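Local structure of kojibiose phosphorylase (Gut metagenome, 6W0P) at residues S40-F45 with V89-I94; T466-Y471 with R533-L538; K686-N691 with I707-H712. The protein is a glycoside hydrolase family 65 phosphorylase with an N-terminal beta-sandwich, a central helical barrel domain and a C-terminal beta domain. One frame throughout, in Å; residues are numbered along the deposited sequence.

In the fold
The three contacts follow one another along the chain, each closing before the next opens, and each falls in a different family region of this GH65 enzyme. Contact 1 sets strand 40-42 and the turn after it against the loop before strand 94-98 in the N-terminal part. Contact 2 joins the end of helix 522-534 to the short strand 468-469 in the central region, and contact 3 brings together two beta hairpins of the C-terminal region. Centres lie about 52 Å apart for contacts 1 and 2, about 41 Å for 1 and 3 and about 35 Å for 2 and 3. They share no strand, sheet or helix, and each ties its own region together locally.

Contact 1. Residues S40-F45 with V89-I94; sequences SGTRAF and VNFFKI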
ATOM      1  N   SER A  40      28.796   6.961  18.223  1.00 31.38           N
ATOM      2  CA  SER A  40      27.693   7.186  19.182  1.00 31.33           C
ATOM      3  C   SER A  40      27.145   8.607  19.013  1.00 30.82           C
ATOM      4  O   SER A  40      27.872   9.490  18.527  1.00 30.33           O
ATOM      5  CB  SER A  40      28.165   6.920  20.591  1.00 31.71           C
ATOM      6  OG  SER A  40      29.126   7.892  20.998  1.00 32.45           O
ATOM      7  N   GLY A  41      25.897   8.801  19.418  1.00 30.52           N
ATOM      8  CA  GLY A  41      25.293  10.128  19.537  1.00 31.06           C
ATOM      9  C   GLY A  41      24.344  10.208  20.704  1.00 31.34           C
ATOM     10  O   GLY A  41      23.693   9.177  21.023  1.00 31.30           O
ATOM     11  N   THR A  42      24.209  11.405  21.276  1.00 30.70           N
ATOM     12  CA  THR A  42      23.192  11.671  22.311  1.00 31.68           C
ATOM     13  C   THR A  42      22.461  12.952  21.959  1.00 30.55           C
ATOM     14  O   THR A  42      23.131  13.946  21.656  1.00 30.81           O
ATOM     15  CB  THR A  42      23.811  11.743  23.714  1.00 32.21           C
ATOM     16  OG1 THR A  42      24.783  12.790  23.705  1.00 33.54           O
ATOM     17  CG2 THR A  42      24.457  10.436  24.101  1.00 32.09           C
ATOM     18  N   ARG A  43      21.139  12.912  22.065  1.00 30.02           N
ATOM     19  CA  ARG A  43      20.287  14.118  22.091  1.00 29.52           C
ATOM     20  C   ARG A  43      20.650  14.912  23.341  1.00 29.84           C
ATOM     21  O   ARG A  43      21.148  14.312  24.313  1.00 30.19           O
ATOM     22  CB  ARG A  43      18.805  13.720  22.087  1.00 29.62           C
ATOM     23  CG  ARG A  43      18.286  13.278  20.723  1.00 29.32           C
ATOM     24  CD  ARG A  43      16.867  12.748  20.802  1.00 29.29           C
ATOM     25  NE  ARG A  43      15.925  13.814  21.114  1.00 29.00           N
ATOM     26  CZ  ARG A  43      15.393  14.639  20.227  1.00 28.94           C
ATOM     27  NH1 ARG A  43      15.700  14.563  18.944  1.00 29.18           N
ATOM     28  NH2 ARG A  43      14.537  15.548  20.619  1.00 29.36           N
ATOM     29  N   ALA A  44      20.328  16.202  23.342  1.00 30.27           N
ATOM     30  CA  ALA A  44      20.639  17.140  24.438  1.00 30.77           C
ATOM     31  C   ALA A  44      19.515  17.080  25.474  1.00 32.40           C
ATOM     32  O   ALA A  44      19.110  18.152  25.998  1.00 32.96           O
ATOM     33  CB  ALA A  44      20.834  18.527  23.910  1.00 30.52           C
ATOM     34  N   PHE A  45      19.037  15.868  25.763  1.00 32.28           N
ATOM     35  CA  PHE A  45      18.018  15.641  26.801  1.00 33.33           C
ATOM     36  C   PHE A  45      18.680  16.019  28.124  1.00 33.81           C
ATOM     37  O   PHE A  45      19.885  15.824  28.263  1.00 34.02           O
ATOM     38  CB  PHE A  45      17.495  14.205  26.763  1.00 33.57           C
ATOM     39  CG  PHE A  45      18.542  13.158  27.041  1.00 33.56           C
ATOM     40  CD1 PHE A  45      18.868  12.816  28.342  1.00 34.43           C
ATOM     41  CD2 PHE A  45      19.207  12.538  26.002  1.00 33.18           C
ATOM     42  CE1 PHE A  45      19.841  11.859  28.599  1.00 34.65           C
ATOM     43  CE2 PHE A  45      20.194  11.599  26.256  1.00 33.70           C
ATOM     44  CZ  PHE A  45      20.506  11.255  27.551  1.00 34.14           C
ATOM     45  N   VAL A  89      21.652   2.662  26.072  1.00 34.16           N
ATOM     46  CA  VAL A  89      21.903   3.017  27.490  1.00 35.10           C
ATOM     47  C   VAL A  89      21.964   4.542  27.626  1.00 34.40           C
ATOM     48  O   VAL A  89      22.801   5.186  26.974  1.00 34.31           O
ATOM     49  CB  VAL A  89      23.156   2.298  28.021  1.00 36.49           C
ATOM     50  CG1 VAL A  89      24.403   2.581  27.183  1.00 36.55           C
ATOM     51  CG2 VAL A  89      23.391   2.601  29.495  1.00 37.32           C
ATOM     52  N   ASN A  90      21.088   5.099  28.458  1.00 34.43           N
ATOM     53  CA  ASN A  90      21.190   6.511  28.917  1.00 34.21           C
ATOM     54  C   ASN A  90      22.292   6.590  29.988  1.00 33.97           C
ATOM     55  O   ASN A  90      22.037   6.112  31.109  1.00 34.41           O
ATOM     56  CB  ASN A  90      19.843   7.004  29.456  1.00 34.13           C
ATOM     57  CG  ASN A  90      19.906   8.428  29.970  1.00 33.43           C
ATOM     58  OD1 ASN A  90      20.986   9.007  30.070  1.00 32.38           O
ATOM     59  ND2 ASN A  90      18.747   9.001  30.270  1.00 33.70           N
ATOM     60  N   PHE A  91      23.484   7.100  29.647  1.00 33.32           N
ATOM     61  CA  PHE A  91      24.681   7.089  30.540  1.00 32.96           C
ATOM     62  C   PHE A  91      24.942   8.489  31.098  1.00 32.73           C
ATOM     63  O   PHE A  91      25.971   8.685  31.740  1.00 32.64           O
ATOM     64  CB  PHE A  91      25.904   6.531  29.815  1.00 32.92           C
ATOM     65  CG  PHE A  91      26.230   7.165  28.487  1.00 32.94           C
ATOM     66  CD1 PHE A  91      26.759   8.449  28.416  1.00 32.44           C
ATOM     67  CD2 PHE A  91      26.040   6.461  27.305  1.00 33.18           C
ATOM     68  CE1 PHE A  91      27.047   9.025  27.191  1.00 32.38           C
ATOM     69  CE2 PHE A  91      26.351   7.033  26.083  1.00 32.45           C
ATOM     70  CZ  PHE A  91      26.860   8.308  26.027  1.00 32.49           C
ATOM     71  N   PHE A  92      24.039   9.439  30.851  1.00 32.72           N
ATOM     72  CA  PHE A  92      24.128  10.825  31.384  1.00 32.99           C
ATOM     73  C   PHE A  92      23.067  11.036  32.466  1.00 33.28           C
ATOM     74  O   PHE A  92      23.093  12.090  33.137  1.00 32.68           O
ATOM     75  CB  PHE A  92      23.970  11.846  30.254  1.00 32.69           C
ATOM     76  CG  PHE A  92      25.178  12.043  29.362  1.00 32.58           C
ATOM     77  CD1 PHE A  92      26.469  12.042  29.873  1.00 32.92           C
ATOM     78  CD2 PHE A  92      25.015  12.312  28.012  1.00 32.50           C
ATOM     79  CE1 PHE A  92      27.560  12.265  29.047  1.00 32.89           C
ATOM     80  CE2 PHE A  92      26.105  12.546  27.192  1.00 32.27           C
ATOM     81  CZ  PHE A  92      27.375  12.518  27.710  1.00 32.75           C
ATOM     82  N   LYS A  93      22.185  10.051  32.649  1.00 34.02           N
ATOM     83  CA  LYS A  93      21.040  10.140  33.585  1.00 35.26           C
ATOM     84  C   LYS A  93      21.526  10.377  35.018  1.00 35.97           C
ATOM     85  O   LYS A  93      22.407   9.644  35.505  1.00 35.66           O
ATOM     86  CB  LYS A  93      20.178   8.881  33.556  1.00 36.14           C
ATOM     87  CG  LYS A  93      18.925   8.998  34.413  1.00 36.96           C
ATOM     88  CD  LYS A  93      17.940   7.901  34.151  1.00 38.04           C
ATOM     89  CE  LYS A  93      16.869   7.843  35.223  1.00 39.61           C
ATOM     90  NZ  LYS A  93      15.982   6.675  35.043  1.00 40.35           N
ATOM     91  N   ILE A  94      20.965  11.388  35.666  1.00 36.96           N
ATOM     92  CA  ILE A  94      21.179  11.634  37.122  1.00 37.97           C
ATOM     93  C   ILE A  94      19.823  11.788  37.805  1.00 37.94           C
ATOM     94  O   ILE A  94      18.792  11.951  37.104  1.00 37.28           O
ATOM     95  CB  ILE A  94      22.071  12.870  37.368  1.00 37.58           C
ATOM     96  CG1 ILE A  94      21.342  14.171  37.024  1.00 37.67           C
ATOM     97  CG2 ILE A  94      23.381  12.739  36.608  1.00 37.69           C
ATOM     98  CD1 ILE A  94      22.172  15.421  37.228  1.00 37.50           C
TER
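Phe45 and Asn90 meet tip to tip: the end of the phenyl ring comes up to the carboxamide, with Asn90 OD1 near the ring plane at its edge, 3.4 Å from Phe45 CE1. Ring and amide planes stand 80° apart. The same Asn90 OD1 accepts the backbone N-H of Phe92 N at 3.2 Å, closing an Asx turn that probably holds the carboxamide across the ring edge, with Asn90 ND2 also close to Phe45 CE1. Thr42 meets two rings. Its CG2 packs on Phe91 CZ at 3.7 Å and also nears Phe92 CE2, while Thr42 OG1 reaches the edge of the Phe92 ring, 3.7 Å from Phe92 CE2 and near the ring plane. Those two rings also touch each other, Phe91 CE1 standing 3.5 Å above the plane of the Phe92 ring, over its centre. Phe45 CZ and Phe92 CB make a looser apolar contact. Beyond the pair, Arg143 makes a cation-pi contact with Phe45, and Phe91 packs on Val251 of strand 245-256. All five touching residues are buried, joining the small antiparallel sheet of strand 40-42 to an Asx-turn loop beside the long strands of the N-terminal beta-sandwich.

Contact 2. Residues T466-Y471 with R533-L538; sequences TKFSFY and RKMVIL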
ATOM      1  N   THR A 466      14.702  -3.511 -29.988  1.00 43.29           N
ATOM      2  CA  THR A 466      15.528  -2.431 -30.597  1.00 43.21           C
ATOM      3  C   THR A 466      15.883  -1.367 -29.546  1.00 43.06           C
ATOM      4  O   THR A 466      16.704  -0.495 -29.880  1.00 44.00           O
ATOM      5  CB  THR A 466      14.807  -1.773 -31.783  1.00 43.43           C
ATOM      6  OG1 THR A 466      13.589  -1.188 -31.303  1.00 42.38           O
ATOM      7  CG2 THR A 466      14.529  -2.761 -32.900  1.00 42.61           C
ATOM      8  N   LYS A 467      15.287  -1.415 -28.343  1.00 41.80           N
ATOM      9  CA  LYS A 467      15.556  -0.431 -27.259  1.00 40.24           C
ATOM     10  C   LYS A 467      15.723  -1.175 -25.934  1.00 38.33           C
ATOM     11  O   LYS A 467      15.149  -2.273 -25.798  1.00 37.88           O
ATOM     12  CB  LYS A 467      14.424   0.582 -27.099  1.00 40.55           C
ATOM     13  CG  LYS A 467      13.794   1.132 -28.375  1.00 41.25           C
ATOM     14  CD  LYS A 467      12.522   1.926 -28.064  1.00 40.86           C
ATOM     15  CE  LYS A 467      11.827   2.548 -29.260  1.00 40.83           C
ATOM     16  NZ  LYS A 467      10.404   2.851 -28.947  1.00 40.58           N
ATOM     17  N   PHE A 468      16.531  -0.609 -25.035  1.00 35.99           N
ATOM     18  CA  PHE A 468      16.731  -1.065 -23.638  1.00 35.25           C
ATOM     19  C   PHE A 468      16.307   0.078 -22.701  1.00 33.89           C
ATOM     20  O   PHE A 468      16.623   1.251 -22.992  1.00 33.38           O
ATOM     21  CB  PHE A 468      18.183  -1.508 -23.415  1.00 35.58           C
ATOM     22  CG  PHE A 468      18.425  -2.267 -22.127  1.00 35.49           C
ATOM     23  CD1 PHE A 468      18.276  -3.643 -22.069  1.00 35.60           C
ATOM     24  CD2 PHE A 468      18.805  -1.608 -20.967  1.00 34.78           C
ATOM     25  CE1 PHE A 468      18.498  -4.329 -20.886  1.00 35.54           C
ATOM     26  CE2 PHE A 468      19.046  -2.302 -19.794  1.00 34.33           C
ATOM     27  CZ  PHE A 468      18.884  -3.659 -19.752  1.00 34.61           C
ATOM     28  N   SER A 469      15.600  -0.228 -21.607  1.00 33.08           N
ATOM     29  CA  SER A 469      15.214   0.806 -20.617  1.00 32.16           C
ATOM     30  C   SER A 469      14.915   0.183 -19.257  1.00 31.83           C
ATOM     31  O   SER A 469      15.196  -0.990 -19.072  1.00 32.02           O
ATOM     32  CB  SER A 469      14.058   1.605 -21.140  1.00 32.01           C
ATOM     33  OG  SER A 469      13.847   2.748 -20.342  1.00 31.98           O
ATOM     34  N   PHE A 470      14.388   0.983 -18.323  1.00 31.08           N
ATOM     35  CA  PHE A 470      13.770   0.486 -17.084  1.00 30.68           C
ATOM     36  C   PHE A 470      12.302   0.839 -17.188  1.00 30.50           C
ATOM     37  O   PHE A 470      11.991   2.000 -17.453  1.00 31.23           O
ATOM     38  CB  PHE A 470      14.477   1.036 -15.842  1.00 30.56           C
ATOM     39  CG  PHE A 470      15.931   0.634 -15.747  1.00 31.22           C
ATOM     40  CD1 PHE A 470      16.899   1.265 -16.516  1.00 31.50           C
ATOM     41  CD2 PHE A 470      16.327  -0.432 -14.961  1.00 31.29           C
ATOM     42  CE1 PHE A 470      18.231   0.879 -16.451  1.00 31.96           C
ATOM     43  CE2 PHE A 470      17.662  -0.806 -14.880  1.00 31.79           C
ATOM     44  CZ  PHE A 470      18.613  -0.147 -15.618  1.00 31.83           C
ATOM     45  N   TYR A 471      11.454  -0.168 -16.991  1.00 30.28           N
ATOM     46  CA  TYR A 471       9.978  -0.095 -17.019  1.00 29.81           C
ATOM     47  C   TYR A 471       9.497  -0.171 -15.570  1.00 29.71           C
ATOM     48  O   TYR A 471      10.138  -0.900 -14.798  1.00 30.56           O
ATOM     49  CB  TYR A 471       9.420  -1.227 -17.887  1.00 29.66           C
ATOM     50  CG  TYR A 471       9.723  -1.053 -19.347  1.00 29.15           C
ATOM     51  CD1 TYR A 471      10.892  -1.550 -19.897  1.00 29.71           C
ATOM     52  CD2 TYR A 471       8.849  -0.376 -20.169  1.00 28.98           C
ATOM     53  CE1 TYR A 471      11.189  -1.384 -21.241  1.00 29.83           C
ATOM     54  CE2 TYR A 471       9.162  -0.143 -21.499  1.00 30.05           C
ATOM     55  CZ  TYR A 471      10.334  -0.650 -22.037  1.00 29.89           C
ATOM     56  OH  TYR A 471      10.616  -0.448 -23.352  1.00 30.62           O
ATOM     57  N   ARG A 533      24.289   0.818 -25.599  1.00 44.41           N
ATOM     58  CA  ARG A 533      24.086   1.460 -26.925  1.00 44.99           C
ATOM     59  C   ARG A 533      22.588   1.724 -27.136  1.00 42.29           C
ATOM     60  O   ARG A 533      22.237   2.751 -27.721  1.00 40.13           O
ATOM     61  CB  ARG A 533      24.662   0.578 -28.045  1.00 48.52           C
ATOM     62  CG  ARG A 533      26.183   0.433 -28.011  1.00 53.31           C
ATOM     63  CD  ARG A 533      26.822  -0.197 -29.262  1.00 56.67           C
ATOM     64  NE  ARG A 533      26.092  -1.381 -29.745  1.00 60.09           N
ATOM     65  CZ  ARG A 533      26.502  -2.656 -29.676  1.00 61.70           C
ATOM     66  NH1 ARG A 533      27.679  -2.967 -29.155  1.00 64.09           N
ATOM     67  NH2 ARG A 533      25.719  -3.625 -30.123  1.00 61.25           N
ATOM     68  N   LYS A 534      21.717   0.812 -26.710  1.00 41.22           N
ATOM     69  CA  LYS A 534      20.272   0.894 -27.052  1.00 40.89           C
ATOM     70  C   LYS A 534      19.484   1.613 -25.951  1.00 38.83           C
ATOM     71  O   LYS A 534      18.283   1.806 -26.145  1.00 38.44           O
ATOM     72  CB  LYS A 534      19.718  -0.503 -27.314  1.00 42.20           C
ATOM     73  CG  LYS A 534      20.212  -1.123 -28.614  1.00 43.44           C
ATOM     74  CD  LYS A 534      19.585  -2.466 -28.874  1.00 44.78           C
ATOM     75  CE  LYS A 534      20.020  -3.089 -30.185  1.00 46.42           C
ATOM     76  NZ  LYS A 534      19.517  -4.483 -30.248  1.00 48.72           N
ATOM     77  N   MET A 535      20.149   2.049 -24.884  1.00 36.47           N
ATOM     78  CA  MET A 535      19.487   2.677 -23.717  1.00 34.77           C
ATOM     79  C   MET A 535      18.670   3.879 -24.205  1.00 33.61           C
ATOM     80  O   MET A 535      19.227   4.752 -24.899  1.00 32.86           O
ATOM     81  CB  MET A 535      20.498   3.109 -22.652  1.00 34.23           C
ATOM     82  CG  MET A 535      19.846   3.652 -21.397  1.00 34.03           C
ATOM     83  SD  MET A 535      19.041   2.420 -20.351  1.00 33.44           S
ATOM     84  CE  MET A 535      20.498   1.536 -19.809  1.00 33.80           C
ATOM     85  N   VAL A 536      17.378   3.875 -23.885  1.00 32.09           N
ATOM     86  CA  VAL A 536      16.464   4.984 -24.236  1.00 31.97           C
ATOM     87  C   VAL A 536      16.910   6.198 -23.421  1.00 32.42           C
ATOM     88  O   VAL A 536      17.067   6.054 -22.189  1.00 31.83           O
ATOM     89  CB  VAL A 536      14.997   4.634 -23.949  1.00 31.48           C
ATOM     90  CG1 VAL A 536      14.106   5.834 -24.213  1.00 31.54           C
ATOM     91  CG2 VAL A 536      14.536   3.430 -24.750  1.00 32.00           C
ATOM     92  N   ILE A 537      17.136   7.315 -24.113  1.00 32.66           N
ATOM     93  CA  ILE A 537      17.481   8.647 -23.542  1.00 33.11           C
ATOM     94  C   ILE A 537      16.629   9.681 -24.287  1.00 33.47           C
ATOM     95  O   ILE A 537      16.997  10.035 -25.420  1.00 32.80           O
ATOM     96  CB  ILE A 537      18.988   8.973 -23.679  1.00 33.18           C
ATOM     97  CG1 ILE A 537      19.893   7.922 -23.043  1.00 33.05           C
ATOM     98  CG2 ILE A 537      19.277  10.364 -23.115  1.00 33.14           C
ATOM     99  CD1 ILE A 537      19.766   7.861 -21.532  1.00 33.32           C
ATOM    100  N   LEU A 538      15.565  10.176 -23.646  1.00 33.58           N
ATOM    101  CA  LEU A 538      14.609  11.125 -24.264  1.00 34.26           C
ATOM    102  C   LEU A 538      15.260  12.514 -24.293  1.00 35.75           C
ATOM    103  O   LEU A 538      15.093  13.304 -23.333  1.00 36.09           O
ATOM    104  CB  LEU A 538      13.293  11.087 -23.486  1.00 33.55           C
ATOM    105  CG  LEU A 538      12.587   9.737 -23.485  1.00 33.69           C
ATOM    106  CD1 LEU A 538      11.412   9.751 -22.529  1.00 33.43           C
ATOM    107  CD2 LEU A 538      12.126   9.351 -24.898  1.00 34.13           C
TER
HETATM  108  O   HOH W   1      17.929   2.415 -29.098  1.00 53.53           O
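Phe468 and Phe470 both receive the end of Met535, in a pair of Met-aromatic contacts beside a single beta bridge. At the Phe468 ring the methionine lies at the edge, Met535 CE near the ring plane and 3.8 Å from Phe468 CD2. Met535 SD is 5.4 Å from the centroid of that ring, again at the edge. For Phe470 the approach is oblique, with Met535 CE nearest Phe470 CE1. The methionine chain bends at both chi2 and chi3, the latter (68°) placing CE by the two aromatic side chains. Outside the two segments, Tyr461 meets the Phe468 ring edge-to-face, and Phe470 rests on helix 487-504.

The bridge pairs Phe468 with Met535, the first residue to leave helical geometry after helix 522-534. Phe468 N donates to Lys534 O at 3.2 Å, coming from above the carbonyl plane, 69° out of it. Returning the bond, Val536 N donates to Phe468 O at 2.9 Å, almost in line with the C=O. Met535 CA adds a CA-H...O contact to the same oxygen.

Val536 CG2 packs on Lys467 CB at 3.7 Å. The amino end of Lys467 goes elsewhere, to a salt bridge with Asp554 of the second subunit. The Lys534 chain runs past Thr466 O, and its NZ bonds to Lys465 O. Besides Phe468 N, Lys534 O takes a water, which donates to it at 3.0 Å and to Thr466 O at 3.3 Å.

Contact 3. Residues K686-N691 with I707-H712; sequences KNDILN and ITFKNH
Leu690 packs against Phe709 and Ile707 where two hairpins come together. Its CB points toward 707-712 and lies 3.9 Å from Phe709 CD2, with Phe709 CE2 little farther. CG follows anti to the backbone N. From there Leu690 CD1 lies obliquely to the Phe709 ring, 3.9 Å from Phe709 CD2 and close to Phe709 CB too. The same methyl, Leu690 CD1, reaches Ile707 CD1 at 4.2 Å. Chi2 is 133°, away from a staggered setting, and it places CD1 against both partners. The leucine and phenylalanine side chains run antiparallel and overlap flank to flank.

A charged pair lies at the exposed side of this apolar patch. Lys710 CG sits 3.8 Å above the plane of the Phe709 ring, over its centre, and a bend at chi4 (-89°) brings Lys710 NZ to 2.7 Å from Asp688 OD2, a salt bridge. The nitrogen lies above the carboxylate plane, 37° out of it. The other oxygen, OD1, approaches the edge of the Phe709 ring near CZ.

Both segments form tight hairpins with type I' turns, Lys686 to Ile689 and Phe709 to His712, so Asp688 and Lys710 are turn residues. Leu690 also packs on Leu714 of strand 712-718 and on Ile735 of strand 733-737, while Phe709 touches Ile685. The contact therefore lies between the mixed sheet holding strand 689-692 and the antiparallel sheet holding strand 702-709, where Thr708 is backbone-bonded to Tyr362, just after helix 351-361.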
ATOM      1  N   LYS A 686      37.346  19.086 -13.865  1.00 41.90           N
ATOM      2  CA  LYS A 686      37.221  18.735 -15.307  1.00 44.90           C
ATOM      3  C   LYS A 686      38.599  18.325 -15.837  1.00 43.45           C
ATOM      4  O   LYS A 686      39.574  19.089 -15.596  1.00 40.80           O
ATOM      5  CB  LYS A 686      36.655  19.916 -16.100  1.00 48.06           C
ATOM      6  CG  LYS A 686      36.099  19.544 -17.464  1.00 51.56           C
ATOM      7  CD  LYS A 686      35.479  20.723 -18.210  1.00 55.65           C
ATOM      8  CE  LYS A 686      34.903  20.317 -19.556  1.00 58.61           C
ATOM      9  NZ  LYS A 686      34.835  21.467 -20.496  1.00 61.79           N
ATOM     10  N   ASN A 687      38.655  17.168 -16.514  1.00 43.47           N
ATOM     11  CA  ASN A 687      39.894  16.520 -17.018  1.00 43.80           C
ATOM     12  C   ASN A 687      40.955  16.593 -15.920  1.00 43.40           C
ATOM     13  O   ASN A 687      42.102  16.966 -16.231  1.00 42.99           O
ATOM     14  CB  ASN A 687      40.392  17.172 -18.315  1.00 44.87           C
ATOM     15  CG  ASN A 687      39.318  17.201 -19.385  1.00 46.37           C
ATOM     16  OD1 ASN A 687      38.534  16.259 -19.515  1.00 44.86           O
ATOM     17  ND2 ASN A 687      39.275  18.274 -20.165  1.00 46.57           N
ATOM     18  N   ASP A 688      40.566  16.319 -14.667  1.00 42.49           N
ATOM     19  CA  ASP A 688      41.510  16.170 -13.527  1.00 41.35           C
ATOM     20  C   ASP A 688      42.187  17.513 -13.204  1.00 39.76           C
ATOM     21  O   ASP A 688      43.293  17.483 -12.642  1.00 39.08           O
ATOM     22  CB  ASP A 688      42.539  15.083 -13.856  1.00 41.91           C
ATOM     23  CG  ASP A 688      43.183  14.506 -12.617  1.00 42.27           C
ATOM     24  OD1 ASP A 688      42.450  14.326 -11.642  1.00 42.93           O
ATOM     25  OD2 ASP A 688      44.404  14.267 -12.633  1.00 41.50           O
ATOM     26  N   ILE A 689      41.539  18.636 -13.545  1.00 38.47           N
ATOM     27  CA  ILE A 689      41.975  20.031 -13.234  1.00 37.95           C
ATOM     28  C   ILE A 689      40.873  20.665 -12.383  1.00 36.63           C
ATOM     29  O   ILE A 689      39.711  20.660 -12.822  1.00 35.56           O
ATOM     30  CB  ILE A 689      42.193  20.883 -14.505  1.00 38.98           C
ATOM     31  CG1 ILE A 689      43.086  20.229 -15.571  1.00 40.34           C
ATOM     32  CG2 ILE A 689      42.666  22.267 -14.125  1.00 38.91           C
ATOM     33  CD1 ILE A 689      44.551  20.148 -15.221  1.00 41.58           C
ATOM     34  N   LEU A 690      41.226  21.247 -11.239  1.00 35.52           N
ATOM     35  CA  LEU A 690      40.257  21.972 -10.389  1.00 34.30           C
ATOM     36  C   LEU A 690      39.887  23.296 -11.066  1.00 33.29           C
ATOM     37  O   LEU A 690      40.808  24.076 -11.390  1.00 33.53           O
ATOM     38  CB  LEU A 690      40.871  22.192  -9.002  1.00 34.48           C
ATOM     39  CG  LEU A 690      39.934  22.797  -7.962  1.00 33.72           C
ATOM     40  CD1 LEU A 690      40.015  22.018  -6.664  1.00 33.91           C
ATOM     41  CD2 LEU A 690      40.265  24.253  -7.722  1.00 34.11           C
ATOM     42  N   ASN A 691      38.582  23.528 -11.208  1.00 31.87           N
ATOM     43  CA  ASN A 691      37.966  24.767 -11.725  1.00 31.89           C
ATOM     44  C   ASN A 691      37.227  25.484 -10.590  1.00 31.49           C
ATOM     45  O   ASN A 691      36.583  24.811  -9.757  1.00 30.25           O
ATOM     46  CB  ASN A 691      36.976  24.494 -12.863  1.00 32.30           C
ATOM     47  CG  ASN A 691      37.612  24.088 -14.181  1.00 32.41           C
ATOM     48  OD1 ASN A 691      37.423  24.775 -15.173  1.00 32.50           O
ATOM     49  ND2 ASN A 691      38.347  22.985 -14.204  1.00 32.29           N
ATOM     50  N   ILE A 707      39.260  23.474   1.103  1.00 29.10           N
ATOM     51  CA  ILE A 707      39.126  22.128   0.484  1.00 28.89           C
ATOM     52  C   ILE A 707      40.526  21.610   0.160  1.00 29.52           C
ATOM     53  O   ILE A 707      41.465  22.415  -0.022  1.00 30.67           O
ATOM     54  CB  ILE A 707      38.250  22.133  -0.786  1.00 28.62           C
ATOM     55  CG1 ILE A 707      38.816  23.035  -1.881  1.00 28.93           C
ATOM     56  CG2 ILE A 707      36.813  22.478  -0.453  1.00 28.57           C
ATOM     57  CD1 ILE A 707      37.966  23.091  -3.129  1.00 28.91           C
ATOM     58  N   THR A 708      40.645  20.299   0.079  1.00 29.73           N
ATOM     59  CA  THR A 708      41.909  19.589  -0.217  1.00 30.46           C
ATOM     60  C   THR A 708      41.721  18.793  -1.506  1.00 30.40           C
ATOM     61  O   THR A 708      40.771  17.981  -1.590  1.00 30.06           O
ATOM     62  CB  THR A 708      42.332  18.693   0.950  1.00 30.36           C
ATOM     63  OG1 THR A 708      42.520  19.586   2.049  1.00 30.25           O
ATOM     64  CG2 THR A 708      43.584  17.885   0.668  1.00 30.89           C
ATOM     65  N   PHE A 709      42.605  19.039  -2.459  1.00 30.49           N
ATOM     66  CA  PHE A 709      42.689  18.304  -3.729  1.00 31.24           C
ATOM     67  C   PHE A 709      44.163  18.046  -4.023  1.00 31.25           C
ATOM     68  O   PHE A 709      44.981  19.014  -3.938  1.00 30.68           O
ATOM     69  CB  PHE A 709      41.986  19.126  -4.806  1.00 31.91           C
ATOM     70  CG  PHE A 709      41.954  18.459  -6.152  1.00 32.30           C
ATOM     71  CD1 PHE A 709      41.329  17.240  -6.309  1.00 33.05           C
ATOM     72  CD2 PHE A 709      42.516  19.063  -7.257  1.00 33.55           C
ATOM     73  CE1 PHE A 709      41.271  16.625  -7.553  1.00 33.39           C
ATOM     74  CE2 PHE A 709      42.470  18.439  -8.501  1.00 34.18           C
ATOM     75  CZ  PHE A 709      41.853  17.219  -8.644  1.00 33.69           C
ATOM     76  N   LYS A 710      44.471  16.803  -4.384  1.00 31.71           N
ATOM     77  CA  LYS A 710      45.837  16.321  -4.707  1.00 33.09           C
ATOM     78  C   LYS A 710      46.809  16.760  -3.609  1.00 33.39           C
ATOM     79  O   LYS A 710      47.889  17.287  -3.936  1.00 33.00           O
ATOM     80  CB  LYS A 710      46.283  16.854  -6.064  1.00 33.90           C
ATOM     81  CG  LYS A 710      45.479  16.356  -7.256  1.00 34.88           C
ATOM     82  CD  LYS A 710      46.253  16.549  -8.548  1.00 35.85           C
ATOM     83  CE  LYS A 710      45.425  16.387  -9.800  1.00 36.38           C
ATOM     84  NZ  LYS A 710      45.420  14.981 -10.251  1.00 37.07           N
ATOM     85  N   ASN A 711      46.400  16.546  -2.356  1.00 33.76           N
ATOM     86  CA  ASN A 711      47.158  16.789  -1.101  1.00 34.32           C
ATOM     87  C   ASN A 711      47.459  18.276  -0.957  1.00 34.45           C
ATOM     88  O   ASN A 711      48.387  18.588  -0.192  1.00 35.77           O
ATOM     89  CB  ASN A 711      48.445  15.968  -1.039  1.00 36.39           C
ATOM     90  CG  ASN A 711      48.188  14.478  -1.004  1.00 37.42           C
ATOM     91  OD1 ASN A 711      47.305  14.012  -0.290  1.00 40.45           O
ATOM     92  ND2 ASN A 711      48.937  13.714  -1.774  1.00 38.28           N
ATOM     93  N   HIS A 712      46.723  19.155  -1.659  1.00 33.55           N
ATOM     94  CA  HIS A 712      46.841  20.622  -1.483  1.00 33.21           C
ATOM     95  C   HIS A 712      45.668  21.116  -0.649  1.00 32.98           C
ATOM     96  O   HIS A 712      44.541  21.075  -1.154  1.00 33.22           O
ATOM     97  CB  HIS A 712      46.878  21.381  -2.808  1.00 33.37           C
ATOM     98  CG  HIS A 712      47.974  20.982  -3.732  1.00 33.33           C
ATOM     99  ND1 HIS A 712      49.261  21.412  -3.558  1.00 33.85           N
ATOM    100  CD2 HIS A 712      47.962  20.224  -4.851  1.00 33.18           C
ATOM    101  CE1 HIS A 712      50.012  20.922  -4.528  1.00 34.45           C
ATOM    102  NE2 HIS A 712      49.239  20.187  -5.331  1.00 33.98           N
TER